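Local coordinates for protein methylaspartate ammonia-lyase (Citrobacter amalonaticus, PDB 1KKR) that catalyses the reversible, magnesium-dependent anti elimination of ammonia from L-threo-3-methylaspartate to give mesaconate, probably as a step of the methylaspartate cycle, at residues A[304-309]-A[323-328]; A[232-237]-A[269-274]. All blocks are in the same frame, centred on the assembly; numbering follows the deposited sequence.

Interaction 1: residues A[304-309]-A[323-328]. With MG (magnesium ion), chain C.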
loop_
_atom_site.group_PDB
_atom_site.type_symbol
_atom_site.label_atom_id
_atom_site.label_comp_id
_atom_site.label_asym_id
_atom_site.label_seq_id
_atom_site.Cartn_x
_atom_site.Cartn_y
_atom_site.Cartn_z
ATOM N N ILE A 304 -29.526 -0.880 2.792
ATOM C CA ILE A 304 -28.814 -2.136 2.766
ATOM C C ILE A 304 -28.119 -2.370 1.437
ATOM O O ILE A 304 -28.575 -1.944 0.374
ATOM C CB ILE A 304 -29.710 -3.362 3.088
ATOM C CG1 ILE A 304 -30.759 -3.568 2.017
ATOM C CG2 ILE A 304 -30.169 -3.327 4.551
ATOM C CD1 ILE A 304 -31.462 -4.928 2.179
ATOM N N VAL A 305 -27.026 -3.103 1.550
ATOM C CA VAL A 305 -26.130 -3.406 0.453
ATOM C C VAL A 305 -25.942 -4.923 0.204
ATOM O O VAL A 305 -25.518 -5.659 1.095
ATOM C CB VAL A 305 -24.696 -2.880 0.747
ATOM C CG1 VAL A 305 -23.785 -3.086 -0.478
ATOM C CG2 VAL A 305 -24.665 -1.410 1.199
ATOM N N ALA A 306 -26.194 -5.357 -1.030
ATOM C CA ALA A 306 -25.903 -6.726 -1.463
ATOM C C ALA A 306 -24.425 -6.934 -1.676
ATOM O O ALA A 306 -23.726 -6.014 -2.080
ATOM C CB ALA A 306 -26.627 -7.008 -2.747
ATOM N N ASP A 307 -23.923 -8.138 -1.406
ATOM C CA ASP A 307 -22.554 -8.470 -1.817
ATOM C C ASP A 307 -22.499 -9.939 -2.200
ATOM O O ASP A 307 -22.454 -10.267 -3.376
ATOM C CB ASP A 307 -21.579 -8.084 -0.696
ATOM C CG ASP A 307 -20.123 -8.528 -0.935
ATOM O OD1 ASP A 307 -19.714 -8.863 -2.064
ATOM O OD2 ASP A 307 -19.283 -8.510 -0.006
ATOM N N GLU A 308 -22.537 -10.833 -1.211
ATOM C CA GLU A 308 -22.496 -12.268 -1.497
ATOM C C GLU A 308 -23.627 -12.669 -2.423
ATOM O O GLU A 308 -24.755 -12.290 -2.189
ATOM C CB GLU A 308 -22.608 -13.046 -0.206
ATOM C CG GLU A 308 -21.339 -13.023 0.687
ATOM C CD GLU A 308 -20.969 -11.699 1.376
ATOM O OE1 GLU A 308 -19.770 -11.602 1.793
ATOM O OE2 GLU A 308 -21.834 -10.793 1.577
ATOM N N TRP A 309 -23.299 -13.473 -3.431
ATOM C CA TRP A 309 -24.233 -13.981 -4.448
ATOM C C TRP A 309 -24.457 -12.986 -5.584
ATOM O O TRP A 309 -25.104 -13.322 -6.594
ATOM C CB TRP A 309 -25.551 -14.468 -3.861
ATOM C CG TRP A 309 -25.255 -15.490 -2.900
ATOM C CD1 TRP A 309 -25.355 -15.382 -1.566
ATOM C CD2 TRP A 309 -24.688 -16.789 -3.162
ATOM N NE1 TRP A 309 -24.945 -16.545 -0.968
ATOM C CE2 TRP A 309 -24.506 -17.418 -1.921
ATOM C CE3 TRP A 309 -24.325 -17.486 -4.321
ATOM C CZ2 TRP A 309 -23.977 -18.716 -1.795
ATOM C CZ3 TRP A 309 -23.788 -18.780 -4.195
ATOM C CH2 TRP A 309 -23.624 -19.376 -2.946
ATOM N N GLY A 323 -35.212 -4.938 -7.656
ATOM C CA GLY A 323 -35.389 -3.898 -6.652
ATOM C C GLY A 323 -35.010 -4.356 -5.239
ATOM O O GLY A 323 -35.559 -3.886 -4.206
ATOM N N SER A 324 -33.988 -5.199 -5.181
ATOM C CA SER A 324 -33.709 -5.972 -3.955
ATOM C C SER A 324 -33.124 -5.252 -2.783
ATOM O O SER A 324 -33.248 -5.747 -1.661
ATOM C CB SER A 324 -32.816 -7.207 -4.246
ATOM O OG SER A 324 -31.653 -6.907 -5.017
ATOM N N CYS A 325 -32.488 -4.110 -3.029
ATOM C CA CYS A 325 -31.727 -3.416 -2.015
ATOM C C CYS A 325 -31.339 -2.061 -2.597
ATOM O O CYS A 325 -31.515 -1.827 -3.775
ATOM C CB CYS A 325 -30.455 -4.206 -1.676
ATOM S SG CYS A 325 -29.463 -4.593 -3.116
ATOM N N HIS A 326 -30.764 -1.189 -1.788
ATOM C CA HIS A 326 -30.430 0.175 -2.216
ATOM C C HIS A 326 -29.093 0.347 -2.941
ATOM O O HIS A 326 -28.902 1.336 -3.674
ATOM C CB HIS A 326 -30.397 1.042 -0.970
ATOM C CG HIS A 326 -31.629 0.918 -0.138
ATOM N ND1 HIS A 326 -32.815 1.545 -0.475
ATOM C CD2 HIS A 326 -31.884 0.200 0.984
ATOM C CE1 HIS A 326 -33.734 1.243 0.422
ATOM N NE2 HIS A 326 -33.200 0.425 1.314
HETATM N N MSE A 327 -28.153 -0.569 -2.658
HETATM C CA MSE A 327 -26.797 -0.568 -3.226
HETATM C C MSE A 327 -26.292 -2.024 -3.424
HETATM O O MSE A 327 -26.659 -2.904 -2.672
HETATM C CB MSE A 327 -25.853 0.171 -2.243
HETATM C CG MSE A 327 -24.366 0.418 -2.669
HETATM SE SE MSE A 327 -23.485 1.169 -1.220
HETATM C CE MSE A 327 -23.032 2.207 -1.773
ATOM N N VAL A 328 -25.459 -2.264 -4.429
ATOM C CA VAL A 328 -24.863 -3.583 -4.645
ATOM C C VAL A 328 -23.368 -3.420 -4.761
ATOM O O VAL A 328 -22.879 -2.454 -5.400
ATOM C CB VAL A 328 -25.317 -4.267 -5.946
ATOM C CG1 VAL A 328 -26.785 -4.661 -5.892
ATOM C CG2 VAL A 328 -25.045 -3.391 -7.120
HETATM MG MG MG C . -19.077 -7.565 1.941
HETATM O O HOH W 1 -18.540 -9.525 2.551
HETATM O O HOH W 2 -20.833 -8.595 2.622
#

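Interaction 2: residues A[232-237]-A[269-274]. With MG (magnesium ion), chain C.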
loop_
_atom_site.group_PDB
_atom_site.type_symbol
_atom_site.label_atom_id
_atom_site.label_comp_id
_atom_site.label_asym_id
_atom_site.label_seq_id
_atom_site.Cartn_x
_atom_site.Cartn_y
_atom_site.Cartn_z
ATOM N N HIS A 232 -18.937 15.067 7.790
ATOM C CA HIS A 232 -20.224 14.414 7.987
ATOM C C HIS A 232 -20.224 13.203 7.075
ATOM O O HIS A 232 -20.899 13.164 6.060
ATOM C CB HIS A 232 -21.355 15.338 7.553
ATOM C CG HIS A 232 -22.724 14.834 7.874
ATOM N ND1 HIS A 232 -23.618 14.447 6.899
ATOM C CD2 HIS A 232 -23.385 14.729 9.051
ATOM C CE1 HIS A 232 -24.753 14.076 7.466
ATOM N NE2 HIS A 232 -24.638 14.242 8.772
ATOM N N PRO A 233 -19.433 12.213 7.428
ATOM C CA PRO A 233 -19.363 11.010 6.629
ATOM C C PRO A 233 -20.488 10.043 6.843
ATOM O O PRO A 233 -21.323 10.128 7.767
ATOM C CB PRO A 233 -18.110 10.341 7.153
ATOM C CG PRO A 233 -18.034 10.725 8.577
ATOM C CD PRO A 233 -18.550 12.135 8.602
ATOM N N THR A 234 -20.496 9.102 5.917
ATOM C CA THR A 234 -21.465 8.020 5.937
ATOM C C THR A 234 -20.887 6.807 6.610
ATOM O O THR A 234 -19.680 6.502 6.455
ATOM C CB THR A 234 -21.850 7.657 4.514
ATOM O OG1 THR A 234 -22.714 8.657 3.984
ATOM C CG2 THR A 234 -22.681 6.377 4.437
ATOM N N LEU A 235 -21.756 6.085 7.311
ATOM C CA LEU A 235 -21.350 4.865 7.974
ATOM C C LEU A 235 -21.782 3.682 7.099
ATOM O O LEU A 235 -22.893 3.652 6.607
ATOM C CB LEU A 235 -21.976 4.750 9.338
ATOM C CG LEU A 235 -21.831 5.997 10.202
ATOM C CD1 LEU A 235 -22.444 5.589 11.580
ATOM C CD2 LEU A 235 -20.396 6.417 10.302
ATOM N N HIS A 236 -20.863 2.738 6.901
ATOM C CA HIS A 236 -21.031 1.539 6.055
ATOM C C HIS A 236 -20.345 0.375 6.812
ATOM O O HIS A 236 -19.155 0.401 7.055
ATOM C CB HIS A 236 -20.443 1.824 4.659
ATOM C CG HIS A 236 -20.602 0.713 3.663
ATOM N ND1 HIS A 236 -20.806 0.950 2.319
ATOM C CD2 HIS A 236 -20.586 -0.634 3.809
ATOM C CE1 HIS A 236 -20.938 -0.207 1.685
ATOM N NE2 HIS A 236 -20.797 -1.187 2.563
ATOM N N ILE A 237 -21.147 -0.601 7.230
ATOM C CA ILE A 237 -20.737 -1.673 8.085
ATOM C C ILE A 237 -21.210 -3.000 7.501
ATOM O O ILE A 237 -22.363 -3.180 7.192
ATOM C CB ILE A 237 -21.340 -1.486 9.495
ATOM C CG1 ILE A 237 -20.600 -0.420 10.281
ATOM C CG2 ILE A 237 -21.160 -2.763 10.323
ATOM C CD1 ILE A 237 -21.334 0.004 11.562
ATOM N N PRO A 269 -25.660 9.218 7.853
ATOM C CA PRO A 269 -26.373 8.176 7.137
ATOM C C PRO A 269 -25.719 6.815 7.410
ATOM O O PRO A 269 -24.499 6.724 7.653
ATOM C CB PRO A 269 -26.203 8.578 5.682
ATOM C CG PRO A 269 -25.942 10.011 5.691
ATOM C CD PRO A 269 -25.124 10.232 6.946
ATOM N N LEU A 270 -26.542 5.776 7.346
ATOM C CA LEU A 270 -26.114 4.417 7.657
ATOM C C LEU A 270 -26.437 3.404 6.576
ATOM O O LEU A 270 -27.522 3.388 6.007
ATOM C CB LEU A 270 -26.734 3.971 8.990
ATOM C CG LEU A 270 -26.540 2.520 9.435
ATOM C CD1 LEU A 270 -25.119 2.269 9.792
ATOM C CD2 LEU A 270 -27.370 2.108 10.637
ATOM N N TYR A 271 -25.462 2.540 6.328
ATOM C CA TYR A 271 -25.560 1.448 5.358
ATOM C C TYR A 271 -25.103 0.148 6.039
ATOM O O TYR A 271 -24.048 0.101 6.719
ATOM C CB TYR A 271 -24.645 1.694 4.157
ATOM C CG TYR A 271 -25.137 2.698 3.094
ATOM C CD1 TYR A 271 -25.271 4.041 3.380
ATOM C CD2 TYR A 271 -25.446 2.281 1.827
ATOM C CE1 TYR A 271 -25.694 4.940 2.437
ATOM C CE2 TYR A 271 -25.886 3.156 0.886
ATOM C CZ TYR A 271 -26.001 4.506 1.198
ATOM O OH TYR A 271 -26.460 5.413 0.270
ATOM N N ILE A 272 -25.878 -0.908 5.816
ATOM C CA ILE A 272 -25.587 -2.209 6.379
ATOM C C ILE A 272 -25.432 -3.157 5.177
ATOM O O ILE A 272 -26.347 -3.379 4.396
ATOM C CB ILE A 272 -26.695 -2.693 7.309
ATOM C CG1 ILE A 272 -26.862 -1.816 8.571
ATOM C CG2 ILE A 272 -26.473 -4.158 7.654
ATOM C CD1 ILE A 272 -25.724 -1.616 9.477
ATOM N N GLU A 273 -24.239 -3.704 5.042
ATOM C CA GLU A 273 -23.919 -4.599 3.935
ATOM C C GLU A 273 -24.058 -6.021 4.432
ATOM O O GLU A 273 -23.670 -6.345 5.568
ATOM C CB GLU A 273 -22.485 -4.342 3.436
ATOM C CG GLU A 273 -21.981 -5.329 2.383
ATOM C CD GLU A 273 -20.674 -4.967 1.708
ATOM O OE1 GLU A 273 -20.223 -3.821 1.810
ATOM O OE2 GLU A 273 -20.122 -5.836 0.997
ATOM N N GLY A 274 -24.618 -6.845 3.557
ATOM C CA GLY A 274 -24.720 -8.285 3.716
ATOM C C GLY A 274 -25.501 -8.746 4.917
ATOM O O GLY A 274 -25.038 -9.563 5.706
HETATM MG MG MG C . -19.077 -7.565 1.941
HETATM O O HOH W 1 -18.540 -9.525 2.551
HETATM O O HOH W 2 -20.833 -8.595 2.622
#

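Interaction 1: residues A[304-309]-A[323-328]
Val305 and Ala306 pair in parallel with the selenomethionine Met327 and with Val328, the CA atoms of Val305 and Met327 standing 4.7 Å apart. These are neighbouring strands of the TIM-type barrel, joined by helix 313-321 in a beta-alpha-beta crossover, and Gly323 ends that helix in a Schellman motif. Ile304 O accepts from His326 N at 3.2 Å and more weakly from Met327 N; two successive amides thus share one carbonyl as the second strand starts. Two residues beyond Ile304, Ala306 N donates to Met327 O at 3.0 Å, and the CA-H of Val305 approaches that same oxygen.

Side chains sort to the two faces of the sheet. Val305 and Met327 lie side by side, pointing the same way, with Val305 CG2 3.7 Å from Met327 SE; Tyr271 touches both. On the other face, Ala306 CB meets Cys325 SG and Val328 CG1, while Leu288 of helix 281-297 also packs on Ala306. Cys325 SG sits between its own backbone N and carbonyl carbon (chi1 54°), a rotamer that brings the sulfur to 3.7 Å from Ala306 CB. Just before the second strand, the His326 ring turns an edge to the backbone, CD2 lying 3.2 Å from Ile304 N.

Beyond the paired residues the first strand runs into the active site. Asp307 OD1 forms a salt bridge with Lys331, the proton acceptor. Glu308 holds two magnesium-bound waters, one on each carboxylate oxygen, and Asp307 OD2 binds the magnesium ion directly at 2.2 Å.

Interaction 2: residues A[232-237]-A[269-274]
Pro269 meets Thr234 through its ring, CB and CG both lying near Thr234 OG1, the two side chains crossing at about a right angle. Its carbonyl O accepts from Leu235 N at 2.8 Å. Leu270 comes next, on the face that also carries Leu235 and Ile237; its CD1 reaches Leu235 CB at 4.0 Å, and helix 209-225 packs against Leu235 from outside.

Tyr271 turns to the opposite face. Its N donates to Leu235 O and its O accepts from Ile237 N, alternating bonds of two parallel strands whose segment axes come within 4.7 Å. This is the barrel wall of an enolase-type TIM barrel, in which side chains near the C-terminal strand ends carry the metal site. The methyl CG2 of Thr234 approaches Tyr271 CD1 at 3.6 Å, while Tyr271 CB lies over one face of the His236 ring. The phenol OH is hydrogen-bonded to Glu354 and Lys303, and Arg382 makes a cation-pi contact with the ring.

Ile272 returns to the leucine face, where its CD1 packs near Ile237 CB. Glu273 then closes the backbone pairing, its N donating to Ile237 O, and its extended chain carries the carboxylate across to His236. There OE1 receives His236 NE2 at 2.8 Å on its anti lone pair, near the imidazole plane, although ring and carboxylate planes are turned 67° apart. His236 CG is anti to its N (chi1 -177°), which lays the ring along the strand direction and brings NE2 up to this carboxylate; ND1 is hydrogen-bonded to Arg382. The bond at OE1 should restrict rotation of the carboxylate, whose OE2 ligates the magnesium ion at 2.2 Å.

Read from the N terminus, the chain first passes through 232-237, goes out through helices 242-246 and 251-259, and returns at 269-274, where interaction 2 closes a loop of 31 intervening residues. After helix 281-297 it enters 304-309, and interaction 1 closes a shorter loop of 13 residues around helix 313-321. The two loops follow in series, neither nesting nor crossing. Strands 270-273 and 303-306 are neighbours, joined by probable hydrogen bonds from Val305 N to Ile272 O and from Gly274 N to Val305 O, so four consecutive barrel strands are united. With Asp238, the next residue after 232-237, Glu273 and Asp307 bring three successive strand ends to one magnesium ion.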